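Local coordinates for protein anopheles gambiae adenosine kinase (Anopheles gambiae, PDB 3LOO) that catalyses the transfer of a phosphate from ATP to the 5'-hydroxyl of adenosine, giving AMP, at residues 84-89 with 315-320; 92-97 with 323-328; 209-214 with 234-239. All coordinates share one frame; numbering follows the deposited sequence.

Contact 1 of 3, residues 84-89 with 315-320; sequences QNSLRV and AGDAFV. With B4P (bis(adenosine)-5'-tetraphosphate), chain D.
Ser86 and Asp317 meet where helix 82-94 crosses the start of helix 315-328 in the pfkB (ribokinase-like) fold, beside the bound bis(adenosine)-5'-tetraphosphate. The two short helical segments approach to 7.5 Å between axes at a crossing angle of -48°, close enough for a serine on one to reach the backbone of the other. Ser86 OG donates to Asp317 O over a very short 2.5 Å, so this carbonyl inside a helix takes a side-chain hydroxyl from its neighbour. Ser82 O is a weak further partner of Ser86 OG, and Val320 CB packs 3.6 Å from Ser86 OG.

The carboxylate of Asp317 lies between Asn85 and the ligand. Asn85 ND2 reaches OD2 of Asp317 at 2.9 Å on the anti side of the carboxylate; the acceptor lies nearly in the amide plane, although amide and carboxylate planes are turned 36° apart. The same nitrogen also donates to O3E, a ribose hydroxyl of the ligand, so the two bonds tie amide, carboxylate and nucleoside together. Asp317 OD1 is bonded to Ser82 OG, at the start of helix 82-94, which fixes the other end of the carboxylate. In this family an aspartate at the corresponding site, in a GAGD motif, serves as catalytic base; Asp317 of the sequence AGD is consistent with that role.

The backbone N of Gly316 and of Asp317 hydrogen-bond to O3B and O1B of the ligand, consistent with the anion hole that this family forms at the amino end of the helix, whose dipole would favour the phosphates. Farther down, the contact turns apolar: Val89 straddles Ala318, with Val89 CG1 3.5 Å from Ala318 O and Val89 CG2 4.0 Å from Ala318 CB.

Contact 2 of 3, residues 92-97 with 323-328; sequences WILQRP and FLAQLL
Ile93 and Leu94, in the last turn of helix 82-94, meet helix 315-328 around Ala325, the nearest backbones being those of Leu94 and Ala325 with CA atoms 6.0 Å apart. This is helix-to-helix packing within the alpha/beta domain of the ribokinase-like fold, without a hydrogen bond between the segments. Ala325 supplies the small surface on which both larger residues rest. Ile93 comes down on it with the CG2 branch, which stands opposite the backbone N across the CA-CB bond while CG1 lies beside that N (chi1 -61°); Ile93 CG2 is 3.6 Å from Ala325 CB. Trp342 of helix 333-350 packs against Ile93 as well, so a third helix joins this layer.

Leu94 bridges two turns of the partner helix by dividing its methyls. Leu94 CD1 lies 3.5 Å from Ala325 O and 4.1 Å from Ala325 CB, whereas the CD2 branch extends to Leu328. The torsions of Leu94 (chi1 -104°, chi2 9°) are away from the usual staggered values and place CD1 at Ala325 and CD2 toward Leu328. Just beyond, Gln95 leaves the helix with positive phi, and the chain turns away from helix 315-328. The two leucine side chains cross at about a right angle, touching through Leu94 CD2 and Leu328 CD2 at 4.1 Å.

Contact 3 of 3, residues 209-214 with 234-239; sequences MMNLSA and VLFGNE. With B4P (bis(adenosine)-5'-tetraphosphate), chain D.
Met209 and Val234 lie side by side and point the same way from neighbouring parallel strands, 207-211 and 234-238, in the central sheet of the kinase. Met209 CG rests 3.6 Å from Val234 CB. Met210 and Leu235 form the equivalent pair on the opposite face, also alongside each other; Leu212 crosses Leu235 at about a right angle, its CG 3.8 Å from Leu235 CD1.

Asn211 returns to the face of Met209 and is set across Phe236. Its amide plane is only 26° from the ring plane, with Asn211 ND2 3.7 Å from Phe236 CB. Val234 CG1 covers one face of the ring toward its rim, and Met210 O lies at the ring edge. Phe323 of helix 315-328 makes an edge-to-face contact with Phe236, joining the sheet to that helix.

Three backbone bonds hold the register: Met210 N to Val234 O, Phe236 N to Met210 O (172° at the hydrogen), and Leu212 N to Phe236 O, the last at 2.8 Å. Where the first strand ends, Asn211 OD1 takes the N-H of Ser213 at 2.9 Å in an Asx turn, while Asn211 ND2 is bonded to Tyr181.

Asn238 is the N-cap of helix 239-248, and its OD1 caps the helix through Glu241 N. Asn238 ND2 meanwhile gives a nearly straight 2.9 Å bond to O1G of the ligand. The one amide thus serves both ways, its oxygen accepting from the helix start and its nitrogen donating to the phosphate, so capping probably orients ND2 toward the ligand.

In the fold
Contacts 1 and 2 lie along the same pair of helices, 82-94 and 315-328, with centres about 11 Å apart, contact 1 at the ligand end and contact 2 nearer the periphery. Contact 3 joins two strands of the nine-stranded sheet; its centre lies about 12 Å from that of contact 1 and about 19 Å from that of contact 2. Along the chain 84-89 and 92-97 precede 209-214 and 234-239, and 315-320 and 323-328 follow, so contacts 1 and 2 cross around contact 3. Helix 315-328 connects all three, packing through Val320 against Phe236 and through Leu324 and Leu327 against Met209. Contacts 1 and 3 both touch the tetraphosphate, so distant parts converge on one site.

Contact 1 of 3, residues 84-89 with 315-320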
# COMPACT_ATOMS: atom_id res chain seq x y z
N GLN A 84 2.12 -4.97 -2.57
CA GLN A 84 1.98 -5.98 -3.60
C GLN A 84 0.90 -5.67 -4.64
O GLN A 84 1.17 -5.75 -5.86
CB GLN A 84 1.79 -7.39 -3.01
CG GLN A 84 2.07 -8.47 -4.06
CD GLN A 84 2.28 -9.86 -3.46
OE1 GLN A 84 3.20 -10.56 -3.87
NE2 GLN A 84 1.39 -10.28 -2.54
N ASN A 85 -0.29 -5.31 -4.17
CA ASN A 85 -1.40 -4.90 -5.04
C ASN A 85 -0.99 -3.74 -5.95
O ASN A 85 -1.27 -3.76 -7.14
CB ASN A 85 -2.59 -4.35 -4.23
CG ASN A 85 -3.43 -5.43 -3.53
OD1 ASN A 85 -3.40 -6.61 -3.88
ND2 ASN A 85 -4.17 -4.99 -2.51
N SER A 86 -0.36 -2.71 -5.36
CA SER A 86 0.03 -1.53 -6.11
C SER A 86 1.06 -1.87 -7.22
O SER A 86 0.94 -1.41 -8.35
CB SER A 86 0.57 -0.46 -5.15
OG SER A 86 -0.49 0.15 -4.41
N LEU A 87 2.06 -2.68 -6.87
CA LEU A 87 3.05 -3.10 -7.87
C LEU A 87 2.44 -3.99 -8.99
O LEU A 87 2.84 -3.87 -10.16
CB LEU A 87 4.25 -3.76 -7.17
CG LEU A 87 5.36 -2.79 -6.81
CD1 LEU A 87 4.94 -1.63 -5.92
CD2 LEU A 87 6.55 -3.57 -6.16
N ARG A 88 1.44 -4.81 -8.65
CA ARG A 88 0.74 -5.62 -9.65
C ARG A 88 -0.05 -4.72 -10.63
O ARG A 88 0.03 -4.92 -11.85
CB ARG A 88 -0.14 -6.70 -9.00
CG ARG A 88 0.65 -7.83 -8.25
CD ARG A 88 -0.30 -8.80 -7.48
NE ARG A 88 -1.36 -9.22 -8.41
CZ ARG A 88 -2.64 -9.40 -8.12
NH1 ARG A 88 -3.11 -9.21 -6.89
NH2 ARG A 88 -3.47 -9.76 -9.09
N VAL A 89 -0.77 -3.73 -10.09
CA VAL A 89 -1.46 -2.75 -10.93
C VAL A 89 -0.49 -1.95 -11.80
O VAL A 89 -0.71 -1.83 -13.01
CB VAL A 89 -2.46 -1.84 -10.10
CG1 VAL A 89 -3.07 -0.66 -10.96
CG2 VAL A 89 -3.54 -2.71 -9.43
N ALA A 315 -8.91 -0.42 -4.01
CA ALA A 315 -9.03 0.75 -4.89
C ALA A 315 -7.87 1.75 -4.64
O ALA A 315 -7.29 2.28 -5.57
CB ALA A 315 -10.36 1.42 -4.70
N GLY A 316 -7.59 2.03 -3.37
CA GLY A 316 -6.49 2.91 -2.97
C GLY A 316 -5.15 2.35 -3.41
O GLY A 316 -4.27 3.10 -3.83
N ASP A 317 -5.00 1.02 -3.35
CA ASP A 317 -3.75 0.39 -3.80
C ASP A 317 -3.56 0.51 -5.31
O ASP A 317 -2.44 0.77 -5.76
CB ASP A 317 -3.63 -1.08 -3.34
CG ASP A 317 -3.78 -1.24 -1.79
OD1 ASP A 317 -3.48 -0.29 -1.02
OD2 ASP A 317 -4.20 -2.34 -1.35
N ALA A 318 -4.66 0.35 -6.04
CA ALA A 318 -4.72 0.49 -7.48
C ALA A 318 -4.51 1.91 -7.92
O ALA A 318 -3.91 2.15 -9.00
CB ALA A 318 -6.15 0.01 -8.00
N PHE A 319 -5.03 2.86 -7.13
CA PHE A 319 -4.76 4.27 -7.38
C PHE A 319 -3.25 4.49 -7.37
O PHE A 319 -2.71 5.10 -8.28
CB PHE A 319 -5.40 5.18 -6.34
CG PHE A 319 -4.99 6.61 -6.49
CD1 PHE A 319 -5.66 7.46 -7.39
CD2 PHE A 319 -3.89 7.09 -5.80
CE1 PHE A 319 -5.24 8.77 -7.58
CE2 PHE A 319 -3.45 8.42 -5.99
CZ PHE A 319 -4.12 9.26 -6.87
N VAL A 320 -2.58 3.99 -6.35
CA VAL A 320 -1.10 4.13 -6.27
C VAL A 320 -0.38 3.40 -7.42
O VAL A 320 0.54 3.95 -8.01
CB VAL A 320 -0.52 3.72 -4.90
CG1 VAL A 320 1.06 3.73 -4.93
CG2 VAL A 320 -0.98 4.70 -3.80
PA B4P D . -8.98 -1.53 1.00
O1A B4P D . -9.91 -2.27 0.05
O2A B4P D . -9.42 -1.38 2.45
O3A B4P D . -8.94 -0.02 0.46
PB B4P D . -7.57 0.68 0.04
O1B B4P D . -6.99 0.06 -1.24
O2B B4P D . -6.66 0.94 1.22
O3B B4P D . -8.53 1.97 -0.38
PG B4P D . -8.48 3.47 0.21
O1G B4P D . -9.45 3.67 1.33
O2G B4P D . -7.03 3.75 0.56
O3G B4P D . -8.88 4.40 -1.03
PD B4P D . -10.20 5.27 -1.32
O1D B4P D . -11.37 4.50 -0.83
O2D B4P D . -10.03 6.71 -0.94
O5E B4P D . -7.47 -2.12 0.90
C5E B4P D . -7.48 -3.53 0.86
C4E B4P D . -6.12 -4.17 0.95
O4E B4P D . -5.43 -3.81 2.15
C3E B4P D . -6.31 -5.65 1.05
O3E B4P D . -5.96 -6.16 -0.25
C2E B4P D . -5.31 -6.11 2.10
O2E B4P D . -4.46 -7.19 1.69
C1E B4P D . -4.51 -4.84 2.43
N9A B4P D . -4.14 -4.83 3.85
C8A B4P D . -4.97 -4.74 4.94
N7A B4P D . -4.20 -4.79 6.06
C5A B4P D . -2.89 -4.93 5.70
C6A B4P D . -1.66 -5.02 6.38
N6A B4P D . -1.57 -5.03 7.75
N1A B4P D . -0.52 -5.17 5.67
C2A B4P D . -0.54 -5.17 4.31
N3A B4P D . -1.69 -5.08 3.63
C4A B4P D . -2.87 -4.94 4.30
O5F B4P D . -10.21 5.14 -2.92
C5F B4P D . -9.04 5.35 -3.70
C4F B4P D . -9.51 5.64 -5.12
O4F B4P D . -10.48 4.67 -5.57
C3F B4P D . -10.28 6.95 -5.19
O3F B4P D . -9.36 8.03 -5.23
C2F B4P D . -11.09 6.78 -6.46
O2F B4P D . -10.29 7.10 -7.61
C1F B4P D . -11.46 5.29 -6.42
N9B B4P D . -12.80 5.17 -5.77
C8B B4P D . -13.03 4.80 -4.49
N7B B4P D . -14.36 4.81 -4.22
C5B B4P D . -15.02 5.20 -5.33
C6B B4P D . -16.35 5.42 -5.66
N6B B4P D . -17.31 5.21 -4.73
N1B B4P D . -16.68 5.82 -6.93
C2B B4P D . -15.72 6.03 -7.87
N3B B4P D . -14.40 5.84 -7.59
C4B B4P D . -13.99 5.44 -6.35

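Contact 2 of 3, residues 92-97 with 323-328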
# COMPACT_ATOMS: atom_id res chain seq x y z
N TRP A 92 0.74 -4.19 -14.60
CA TRP A 92 -0.31 -4.47 -15.56
C TRP A 92 -0.37 -3.32 -16.55
O TRP A 92 -0.40 -3.53 -17.77
CB TRP A 92 -1.65 -4.69 -14.85
CG TRP A 92 -2.78 -4.71 -15.84
CD1 TRP A 92 -3.01 -5.65 -16.83
CD2 TRP A 92 -3.83 -3.76 -15.95
NE1 TRP A 92 -4.14 -5.32 -17.54
CE2 TRP A 92 -4.66 -4.17 -17.03
CE3 TRP A 92 -4.16 -2.59 -15.25
CZ2 TRP A 92 -5.79 -3.44 -17.42
CZ3 TRP A 92 -5.30 -1.87 -15.64
CH2 TRP A 92 -6.10 -2.31 -16.72
N ILE A 93 -0.34 -2.09 -16.03
CA ILE A 93 -0.31 -0.89 -16.87
C ILE A 93 0.99 -0.80 -17.71
O ILE A 93 0.96 -0.54 -18.90
CB ILE A 93 -0.54 0.40 -16.02
CG1 ILE A 93 -1.92 0.34 -15.34
CG2 ILE A 93 -0.34 1.69 -16.87
CD1 ILE A 93 -2.12 1.34 -14.26
N LEU A 94 2.14 -1.06 -17.09
CA LEU A 94 3.39 -0.97 -17.81
C LEU A 94 3.50 -1.97 -18.97
O LEU A 94 4.07 -1.65 -20.02
CB LEU A 94 4.55 -1.20 -16.85
CG LEU A 94 5.45 -0.08 -16.31
CD1 LEU A 94 5.03 1.38 -16.58
CD2 LEU A 94 5.85 -0.35 -14.83
N GLN A 95 2.99 -3.19 -18.78
CA GLN A 95 3.19 -4.26 -19.79
C GLN A 95 4.68 -4.47 -20.10
O GLN A 95 5.10 -4.61 -21.24
CB GLN A 95 2.40 -3.94 -21.07
CG GLN A 95 0.85 -3.95 -20.85
CD GLN A 95 0.30 -5.36 -20.58
OE1 GLN A 95 -0.39 -5.60 -19.57
NE2 GLN A 95 0.59 -6.29 -21.48
N ARG A 96 5.50 -4.43 -19.07
CA ARG A 96 6.91 -4.70 -19.24
C ARG A 96 7.34 -5.35 -17.95
O ARG A 96 7.57 -4.64 -16.96
CB ARG A 96 7.70 -3.43 -19.55
CG ARG A 96 9.16 -3.71 -19.69
CD ARG A 96 10.00 -2.43 -19.62
NE ARG A 96 11.39 -2.83 -19.87
CZ ARG A 96 12.14 -3.53 -19.03
NH1 ARG A 96 11.66 -3.92 -17.85
NH2 ARG A 96 13.38 -3.84 -19.38
N PRO A 97 7.44 -6.70 -17.96
CA PRO A 97 7.76 -7.46 -16.78
C PRO A 97 9.10 -7.05 -16.16
O PRO A 97 10.03 -6.60 -16.87
CB PRO A 97 7.81 -8.92 -17.30
CG PRO A 97 6.84 -8.94 -18.47
CD PRO A 97 7.09 -7.57 -19.11
N PHE A 323 -0.62 5.61 -10.48
CA PHE A 323 0.29 6.74 -10.25
C PHE A 323 1.74 6.36 -10.54
O PHE A 323 2.47 7.10 -11.25
CB PHE A 323 0.16 7.26 -8.80
CG PHE A 323 1.08 8.42 -8.46
CD1 PHE A 323 0.59 9.73 -8.44
CD2 PHE A 323 2.41 8.21 -8.15
CE1 PHE A 323 1.41 10.82 -8.14
CE2 PHE A 323 3.24 9.28 -7.82
CZ PHE A 323 2.75 10.60 -7.82
N LEU A 324 2.17 5.23 -9.98
CA LEU A 324 3.58 4.78 -10.11
C LEU A 324 3.89 4.38 -11.58
O LEU A 324 4.99 4.58 -12.05
CB LEU A 324 3.87 3.58 -9.20
CG LEU A 324 3.98 3.87 -7.68
CD1 LEU A 324 4.03 2.57 -6.94
CD2 LEU A 324 5.25 4.66 -7.39
N ALA A 325 2.92 3.79 -12.27
CA ALA A 325 3.13 3.44 -13.69
C ALA A 325 3.49 4.68 -14.53
O ALA A 325 4.31 4.60 -15.49
CB ALA A 325 1.91 2.75 -14.24
N GLN A 326 2.87 5.82 -14.23
CA GLN A 326 3.15 7.04 -14.98
C GLN A 326 4.41 7.72 -14.49
O GLN A 326 5.11 8.34 -15.28
CB GLN A 326 1.97 8.01 -14.97
CG GLN A 326 0.74 7.41 -15.64
CD GLN A 326 1.03 6.78 -17.01
OE1 GLN A 326 1.86 7.28 -17.77
NE2 GLN A 326 0.35 5.69 -17.33
N LEU A 327 4.69 7.59 -13.19
CA LEU A 327 5.84 8.23 -12.58
C LEU A 327 7.12 7.64 -13.18
O LEU A 327 8.07 8.37 -13.46
CB LEU A 327 5.85 8.00 -11.05
CG LEU A 327 6.93 8.76 -10.27
CD1 LEU A 327 6.65 10.27 -10.28
CD2 LEU A 327 7.09 8.26 -8.80
N LEU A 328 7.12 6.32 -13.34
CA LEU A 328 8.23 5.58 -13.94
C LEU A 328 8.48 5.99 -15.40
O LEU A 328 9.59 5.91 -15.87
CB LEU A 328 8.03 4.05 -13.81
CG LEU A 328 8.63 3.40 -12.54
CD1 LEU A 328 8.16 4.06 -11.25
CD2 LEU A 328 8.34 1.90 -12.50

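Contact 3 of 3, residues 209-214 with 234-239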
# COMPACT_ATOMS: atom_id res chain seq x y z
N MET A 209 8.70 6.98 -1.28
CA MET A 209 7.28 7.24 -1.24
C MET A 209 6.67 6.24 -0.24
O MET A 209 7.18 5.12 -0.06
CB MET A 209 6.67 7.08 -2.64
CG MET A 209 7.36 7.99 -3.72
SD MET A 209 6.83 7.63 -5.38
CE MET A 209 7.94 6.26 -5.74
N MET A 210 5.59 6.65 0.40
CA MET A 210 4.94 5.75 1.36
C MET A 210 3.46 6.05 1.47
O MET A 210 2.97 7.06 0.96
CB MET A 210 5.63 5.77 2.73
CG MET A 210 5.64 7.13 3.46
SD MET A 210 5.86 6.99 5.27
CE MET A 210 4.20 6.45 5.75
N ASN A 211 2.75 5.15 2.12
CA ASN A 211 1.32 5.27 2.25
C ASN A 211 1.02 5.31 3.75
O ASN A 211 1.68 4.58 4.53
CB ASN A 211 0.69 4.02 1.68
CG ASN A 211 -0.72 4.23 1.27
OD1 ASN A 211 -1.59 4.50 2.11
ND2 ASN A 211 -0.97 4.13 -0.04
N LEU A 212 -0.01 6.07 4.15
CA LEU A 212 -0.41 6.02 5.55
C LEU A 212 -1.01 4.68 5.93
O LEU A 212 -0.94 4.29 7.09
CB LEU A 212 -1.30 7.20 5.94
CG LEU A 212 -0.65 8.58 5.94
CD1 LEU A 212 -1.73 9.64 6.09
CD2 LEU A 212 0.49 8.66 7.05
N SER A 213 -1.60 4.00 4.94
CA SER A 213 -2.15 2.63 5.05
C SER A 213 -3.44 2.44 5.86
O SER A 213 -4.38 1.80 5.37
CB SER A 213 -1.09 1.65 5.54
OG SER A 213 -0.07 1.50 4.56
N ALA A 214 -3.48 2.94 7.09
CA ALA A 214 -4.65 2.75 7.96
C ALA A 214 -4.53 3.67 9.15
O ALA A 214 -3.41 3.97 9.58
CB ALA A 214 -4.77 1.29 8.46
N VAL A 234 6.90 11.57 -1.44
CA VAL A 234 5.45 11.48 -1.74
C VAL A 234 4.78 10.66 -0.62
O VAL A 234 5.19 9.54 -0.30
CB VAL A 234 5.12 10.81 -3.13
CG1 VAL A 234 3.63 10.93 -3.45
CG2 VAL A 234 5.94 11.43 -4.34
N LEU A 235 3.72 11.23 -0.04
CA LEU A 235 2.89 10.53 0.94
C LEU A 235 1.45 10.38 0.36
O LEU A 235 0.84 11.37 -0.01
CB LEU A 235 2.83 11.32 2.24
CG LEU A 235 1.89 10.75 3.32
CD1 LEU A 235 2.29 9.33 3.67
CD2 LEU A 235 1.79 11.64 4.61
N PHE A 236 0.97 9.15 0.28
CA PHE A 236 -0.41 8.86 -0.11
C PHE A 236 -1.18 8.49 1.16
O PHE A 236 -0.61 7.96 2.13
CB PHE A 236 -0.46 7.64 -1.03
CG PHE A 236 0.39 7.75 -2.28
CD1 PHE A 236 -0.12 8.34 -3.43
CD2 PHE A 236 1.69 7.22 -2.32
CE1 PHE A 236 0.65 8.40 -4.63
CE2 PHE A 236 2.48 7.30 -3.49
CZ PHE A 236 1.95 7.89 -4.65
N GLY A 237 -2.49 8.74 1.15
CA GLY A 237 -3.37 8.24 2.23
C GLY A 237 -4.80 8.61 1.93
O GLY A 237 -5.06 9.42 1.04
N ASN A 238 -5.74 8.00 2.64
CA ASN A 238 -7.12 8.42 2.45
C ASN A 238 -7.52 9.47 3.51
O ASN A 238 -6.71 9.88 4.35
CB ASN A 238 -8.08 7.22 2.36
CG ASN A 238 -8.29 6.51 3.70
OD1 ASN A 238 -7.98 7.05 4.75
ND2 ASN A 238 -8.75 5.26 3.64
N GLU A 239 -8.74 9.94 3.45
CA GLU A 239 -9.14 11.06 4.29
C GLU A 239 -9.11 10.68 5.78
O GLU A 239 -8.73 11.48 6.61
CB GLU A 239 -10.53 11.56 3.88
CG GLU A 239 -11.69 10.73 4.37
CD GLU A 239 -12.25 9.87 3.27
OE1 GLU A 239 -11.54 8.97 2.76
OE2 GLU A 239 -13.42 10.14 2.88
PA B4P D . -8.98 -1.53 1.00
O1A B4P D . -9.91 -2.27 0.05
O2A B4P D . -9.42 -1.38 2.45
O3A B4P D . -8.94 -0.02 0.46
PB B4P D . -7.57 0.68 0.04
O1B B4P D . -6.99 0.06 -1.24
O2B B4P D . -6.66 0.94 1.22
O3B B4P D . -8.53 1.97 -0.38
PG B4P D . -8.48 3.47 0.21
O1G B4P D . -9.45 3.67 1.33
O2G B4P D . -7.03 3.75 0.56
O3G B4P D . -8.88 4.40 -1.03
PD B4P D . -10.20 5.27 -1.32
O1D B4P D . -11.37 4.50 -0.83
O2D B4P D . -10.03 6.71 -0.94
O5E B4P D . -7.47 -2.12 0.90
C5E B4P D . -7.48 -3.53 0.86
C4E B4P D . -6.12 -4.17 0.95
O4E B4P D . -5.43 -3.81 2.15
C3E B4P D . -6.31 -5.65 1.05
O3E B4P D . -5.96 -6.16 -0.25
C2E B4P D . -5.31 -6.11 2.10
O2E B4P D . -4.46 -7.19 1.69
C1E B4P D . -4.51 -4.84 2.43
N9A B4P D . -4.14 -4.83 3.85
C8A B4P D . -4.97 -4.74 4.94
N7A B4P D . -4.20 -4.79 6.06
C5A B4P D . -2.89 -4.93 5.70
C6A B4P D . -1.66 -5.02 6.38
N6A B4P D . -1.57 -5.03 7.75
N1A B4P D . -0.52 -5.17 5.67
C2A B4P D . -0.54 -5.17 4.31
N3A B4P D . -1.69 -5.08 3.63
C4A B4P D . -2.87 -4.94 4.30
O5F B4P D . -10.21 5.14 -2.92
C5F B4P D . -9.04 5.35 -3.70
C4F B4P D . -9.51 5.64 -5.12
O4F B4P D . -10.48 4.67 -5.57
C3F B4P D . -10.28 6.95 -5.19
O3F B4P D . -9.36 8.03 -5.23
C2F B4P D . -11.09 6.78 -6.46
O2F B4P D . -10.29 7.10 -7.61
C1F B4P D . -11.46 5.29 -6.42
N9B B4P D . -12.80 5.17 -5.77
C8B B4P D . -13.03 4.80 -4.49
N7B B4P D . -14.36 4.81 -4.22
C5B B4P D . -15.02 5.20 -5.33
C6B B4P D . -16.35 5.42 -5.66
N6B B4P D . -17.31 5.21 -4.73
N1B B4P D . -16.68 5.82 -6.93
C2B B4P D . -15.72 6.03 -7.87
N3B B4P D . -14.40 5.84 -7.59
C4B B4P D . -13.99 5.44 -6.35